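Local atomic coordinates of insect group II chitinase (Ostrinia furnacalis, PDB entry 5Y2A), a protein that hydrolyses internal beta-1,4 links of chitin as a family 18 glycoside hydrolase, probably helping to break down old cuticle during insect moulting. Residues D196-W201 / V208-V213. Sequence-based numbering, arbitrary orientation.
With NAG (2-acetamido-2-deoxy-beta-D-glucopyranose), chain C.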
ATOM      1  N   ASP A 196      -9.190   3.112 -13.991  1.00 12.32           N
ATOM      2  CA  ASP A 196      -8.677   4.005 -12.956  1.00 14.71           C
ATOM      3  C   ASP A 196      -8.819   5.466 -13.378  1.00 16.65           C
ATOM      4  O   ASP A 196      -7.984   6.307 -13.045  1.00 15.21           O
ATOM      5  CB  ASP A 196      -7.223   3.672 -12.595  1.00 14.07           C
ATOM      6  CG  ASP A 196      -7.061   2.249 -12.097  1.00 17.58           C
ATOM      7  OD1 ASP A 196      -8.051   1.676 -11.594  1.00 15.42           O
ATOM      8  OD2 ASP A 196      -5.955   1.693 -12.234  1.00 18.12           O
ATOM      9  N   TYR A 197      -9.874   5.773 -14.136  1.00 15.00           N
ATOM     10  CA  TYR A 197     -10.184   7.171 -14.416  1.00 15.50           C
ATOM     11  C   TYR A 197     -10.544   7.912 -13.138  1.00 19.38           C
ATOM     12  O   TYR A 197     -10.314   9.123 -13.035  1.00 17.55           O
ATOM     13  CB  TYR A 197     -11.345   7.280 -15.402  1.00 14.54           C
ATOM     14  CG  TYR A 197     -11.047   6.888 -16.828  1.00 14.44           C
ATOM     15  CD1 TYR A 197     -10.589   7.831 -17.745  1.00 13.36           C
ATOM     16  CD2 TYR A 197     -11.257   5.589 -17.270  1.00 14.22           C
ATOM     17  CE1 TYR A 197     -10.340   7.486 -19.070  1.00 15.91           C
ATOM     18  CE2 TYR A 197     -11.010   5.233 -18.588  1.00 16.17           C
ATOM     19  CZ  TYR A 197     -10.553   6.184 -19.485  1.00 17.74           C
ATOM     20  OH  TYR A 197     -10.309   5.826 -20.794  1.00 14.83           O
ATOM     21  N   HIS A 198     -11.103   7.196 -12.163  1.00 15.75           N
ATOM     22  CA  HIS A 198     -11.538   7.760 -10.896  1.00 16.67           C
ATOM     23  C   HIS A 198     -11.223   6.778  -9.782  1.00 16.42           C
ATOM     24  O   HIS A 198     -11.162   5.565  -9.996  1.00 15.78           O
ATOM     25  CB  HIS A 198     -13.032   8.079 -10.913  1.00 15.20           C
ATOM     26  CG  HIS A 198     -13.404   9.091 -11.950  1.00 18.27           C
ATOM     27  ND1 HIS A 198     -13.035  10.414 -11.857  1.00 20.73           N
ATOM     28  CD2 HIS A 198     -14.075   8.967 -13.121  1.00 17.92           C
ATOM     29  CE1 HIS A 198     -13.477  11.067 -12.917  1.00 21.91           C
ATOM     30  NE2 HIS A 198     -14.114  10.213 -13.697  1.00 19.38           N
ATOM     31  N   GLY A 199     -11.028   7.322  -8.589  1.00 14.11           N
ATOM     32  CA  GLY A 199     -10.675   6.542  -7.417  1.00 14.55           C
ATOM     33  C   GLY A 199     -10.664   7.470  -6.224  1.00 16.88           C
ATOM     34  O   GLY A 199     -10.935   8.668  -6.345  1.00 13.32           O
ATOM     35  N   GLN A 200     -10.357   6.899  -5.054  1.00 15.77           N
ATOM     36  CA  GLN A 200     -10.440   7.663  -3.811  1.00 16.00           C
ATOM     37  C   GLN A 200      -9.562   8.911  -3.827  1.00 19.54           C
ATOM     38  O   GLN A 200      -9.803   9.835  -3.046  1.00 19.05           O
ATOM     39  CB  GLN A 200     -10.094   6.767  -2.608  1.00 15.32           C
ATOM     40  CG  GLN A 200      -8.783   6.019  -2.724  1.00 20.13           C
ATOM     41  CD  GLN A 200      -7.594   6.867  -2.328  1.00 39.02           C
ATOM     42  OE1 GLN A 200      -7.726   7.831  -1.569  1.00 30.71           O
ATOM     43  NE2 GLN A 200      -6.423   6.520  -2.849  1.00 28.08           N
ATOM     44  N   TRP A 201      -8.533   8.952  -4.673  1.00 18.35           N
ATOM     45  CA  TRP A 201      -7.702  10.145  -4.770  1.00 23.12           C
ATOM     46  C   TRP A 201      -8.469  11.370  -5.268  1.00 22.49           C
ATOM     47  O   TRP A 201      -8.037  12.497  -5.011  1.00 22.41           O
ATOM     48  CB  TRP A 201      -6.515   9.869  -5.686  1.00 19.83           C
ATOM     49  CG  TRP A 201      -6.939   9.373  -7.041  1.00 19.46           C
ATOM     50  CD1 TRP A 201      -7.283  10.137  -8.123  1.00 19.54           C
ATOM     51  CD2 TRP A 201      -7.073   8.005  -7.458  1.00 17.25           C
ATOM     52  NE1 TRP A 201      -7.624   9.330  -9.181  1.00 19.52           N
ATOM     53  CE2 TRP A 201      -7.497   8.018  -8.802  1.00 17.30           C
ATOM     54  CE3 TRP A 201      -6.870   6.769  -6.824  1.00 19.19           C
ATOM     55  CZ2 TRP A 201      -7.724   6.846  -9.528  1.00 16.42           C
ATOM     56  CZ3 TRP A 201      -7.100   5.603  -7.551  1.00 19.10           C
ATOM     57  CH2 TRP A 201      -7.521   5.656  -8.888  1.00 16.81           C
ATOM     58  N   VAL A 208     -14.791   3.809 -12.096  1.00 14.46           N
ATOM     59  CA  VAL A 208     -13.434   3.374 -12.411  1.00 12.98           C
ATOM     60  C   VAL A 208     -13.144   3.476 -13.906  1.00 11.63           C
ATOM     61  O   VAL A 208     -12.001   3.724 -14.306  1.00 10.89           O
ATOM     62  CB  VAL A 208     -13.216   1.935 -11.888  1.00 13.38           C
ATOM     63  CG1 VAL A 208     -14.285   0.984 -12.457  1.00 12.87           C
ATOM     64  CG2 VAL A 208     -11.813   1.439 -12.230  1.00 12.90           C
ATOM     65  N   ALA A 209     -14.153   3.297 -14.760  1.00 11.97           N
ATOM     66  CA  ALA A 209     -13.931   3.222 -16.207  1.00 13.74           C
ATOM     67  C   ALA A 209     -15.176   3.677 -16.951  1.00 15.60           C
ATOM     68  O   ALA A 209     -15.875   2.875 -17.585  1.00 13.33           O
ATOM     69  CB  ALA A 209     -13.539   1.801 -16.617  1.00 12.40           C
ATOM     70  N   PRO A 210     -15.467   4.979 -16.926  1.00 15.44           N
ATOM     71  CA  PRO A 210     -16.616   5.490 -17.684  1.00 15.18           C
ATOM     72  C   PRO A 210     -16.443   5.215 -19.169  1.00 14.78           C
ATOM     73  O   PRO A 210     -15.342   5.308 -19.709  1.00 15.11           O
ATOM     74  CB  PRO A 210     -16.604   6.996 -17.385  1.00 16.24           C
ATOM     75  CG  PRO A 210     -15.691   7.172 -16.189  1.00 15.53           C
ATOM     76  CD  PRO A 210     -14.689   6.063 -16.297  1.00 15.44           C
ATOM     77  N   MET A 211     -17.542   4.833 -19.819  1.00 15.37           N
ATOM     78  CA  MET A 211     -17.510   4.531 -21.246  1.00 18.88           C
ATOM     79  C   MET A 211     -17.705   5.782 -22.098  1.00 19.59           C
ATOM     80  O   MET A 211     -16.920   6.038 -23.016  1.00 17.77           O
ATOM     81  CB  MET A 211     -18.576   3.486 -21.583  1.00 17.19           C
ATOM     82  CG  MET A 211     -18.592   3.087 -23.044  1.00 17.30           C
ATOM     83  SD  MET A 211     -17.104   2.187 -23.509  1.00 20.37           S
ATOM     84  CE  MET A 211     -16.796   2.789 -25.161  1.00 20.35           C
ATOM     85  N   TYR A 212     -18.739   6.569 -21.794  1.00 17.69           N
ATOM     86  CA  TYR A 212     -19.065   7.789 -22.520  1.00 21.74           C
ATOM     87  C   TYR A 212     -19.173   8.942 -21.531  1.00 23.98           C
ATOM     88  O   TYR A 212     -19.226   8.739 -20.317  1.00 19.45           O
ATOM     89  CB  TYR A 212     -20.374   7.636 -23.316  1.00 19.07           C
ATOM     90  CG  TYR A 212     -20.357   6.450 -24.257  1.00 19.51           C
ATOM     91  CD1 TYR A 212     -19.460   6.400 -25.317  1.00 20.99           C
ATOM     92  CD2 TYR A 212     -21.222   5.380 -24.079  1.00 20.58           C
ATOM     93  CE1 TYR A 212     -19.423   5.317 -26.178  1.00 20.88           C
ATOM     94  CE2 TYR A 212     -21.201   4.292 -24.936  1.00 22.30           C
ATOM     95  CZ  TYR A 212     -20.297   4.268 -25.985  1.00 21.22           C
ATOM     96  OH  TYR A 212     -20.264   3.189 -26.840  1.00 20.07           O
ATOM     97  N   VAL A 213     -19.200  10.167 -22.070  1.00 21.69           N
ATOM     98  CA  VAL A 213     -19.348  11.359 -21.239  1.00 23.70           C
ATOM     99  C   VAL A 213     -20.638  11.279 -20.434  1.00 24.73           C
ATOM    100  O   VAL A 213     -21.683  10.846 -20.932  1.00 25.34           O
ATOM    101  CB  VAL A 213     -19.314  12.627 -22.110  1.00 22.81           C
ATOM    102  CG1 VAL A 213     -19.701  13.860 -21.299  1.00 26.57           C
ATOM    103  CG2 VAL A 213     -17.942  12.818 -22.725  1.00 22.95           C
TER
HETATM  104  C1  NAG C   1     -17.482   8.947 -28.871  1.00 24.90           C
HETATM  105  C2  NAG C   1     -18.919   9.447 -28.932  1.00 26.09           C
HETATM  106  C3  NAG C   1     -19.210  10.065 -30.302  1.00 32.20           C
HETATM  107  C4  NAG C   1     -18.159  11.105 -30.681  1.00 35.49           C
HETATM  108  C5  NAG C   1     -16.755  10.538 -30.488  1.00 33.78           C
HETATM  109  C6  NAG C   1     -15.664  11.568 -30.688  1.00 32.39           C
HETATM  110  C7  NAG C   1     -20.812   8.480 -27.708  1.00 24.93           C
HETATM  111  C8  NAG C   1     -21.755   7.320 -27.595  1.00 26.82           C
HETATM  112  N2  NAG C   1     -19.873   8.384 -28.656  1.00 22.36           N
HETATM  113  O3  NAG C   1     -20.510  10.643 -30.255  1.00 34.96           O
HETATM  114  O4  NAG C   1     -18.243  11.411 -32.070  1.00 41.17           O
HETATM  115  O5  NAG C   1     -16.599  10.011 -29.163  1.00 26.90           O
HETATM  116  O6  NAG C   1     -15.663  12.540 -29.651  1.00 37.35           O
HETATM  117  O7  NAG C   1     -20.887   9.452 -26.968  1.00 25.64           O
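Tyr197 N donates the one hydrogen bond between 196-201 and 208-213, reaching Val208 O at 3.0 Å with an N-H...O angle of 150°, 32° out of the carbonyl plane. Val208 O also sits at the edge of the Tyr197 ring, 3.6 Å from Tyr197 CD2.

Apolar packing continues from this bond along Tyr197, Ala209 and Pro210. With CG anti to the carbonyl carbon (chi1 -72°), the Tyr197 ring turns its CD2 toward Pro210 CD, 3.6 Å away; CB touches the same carbon. Proline suits the place: its ring offers carbon where another residue would carry an N-H. His198 sets its CD2 edge against Pro210 CG at 3.9 Å, while ND1 is hydrogen-bonded to Asp202 OD2.

Val208 CG2 makes a van der Waals contact, 3.8 Å, with Asp196 OD1, which takes its hydrogen bonds from Tyr248 OH and Gln250 NE2.

Beyond the contact, C8 of a glycan N-acetylglucosamine, probably N-linked to Asn225, lies 3.3 Å above the Tyr212 ring plane, offset toward the rim, a CH-pi contact; Met211 CG lies over the opposite face, likewise offset.

Both segments belong to the TIM-barrel loop between strand 189-192 and helix 224-233. Val208 packs on strand 241-254, Tyr197 on helix 224-233, and Met211 on helix 322-334.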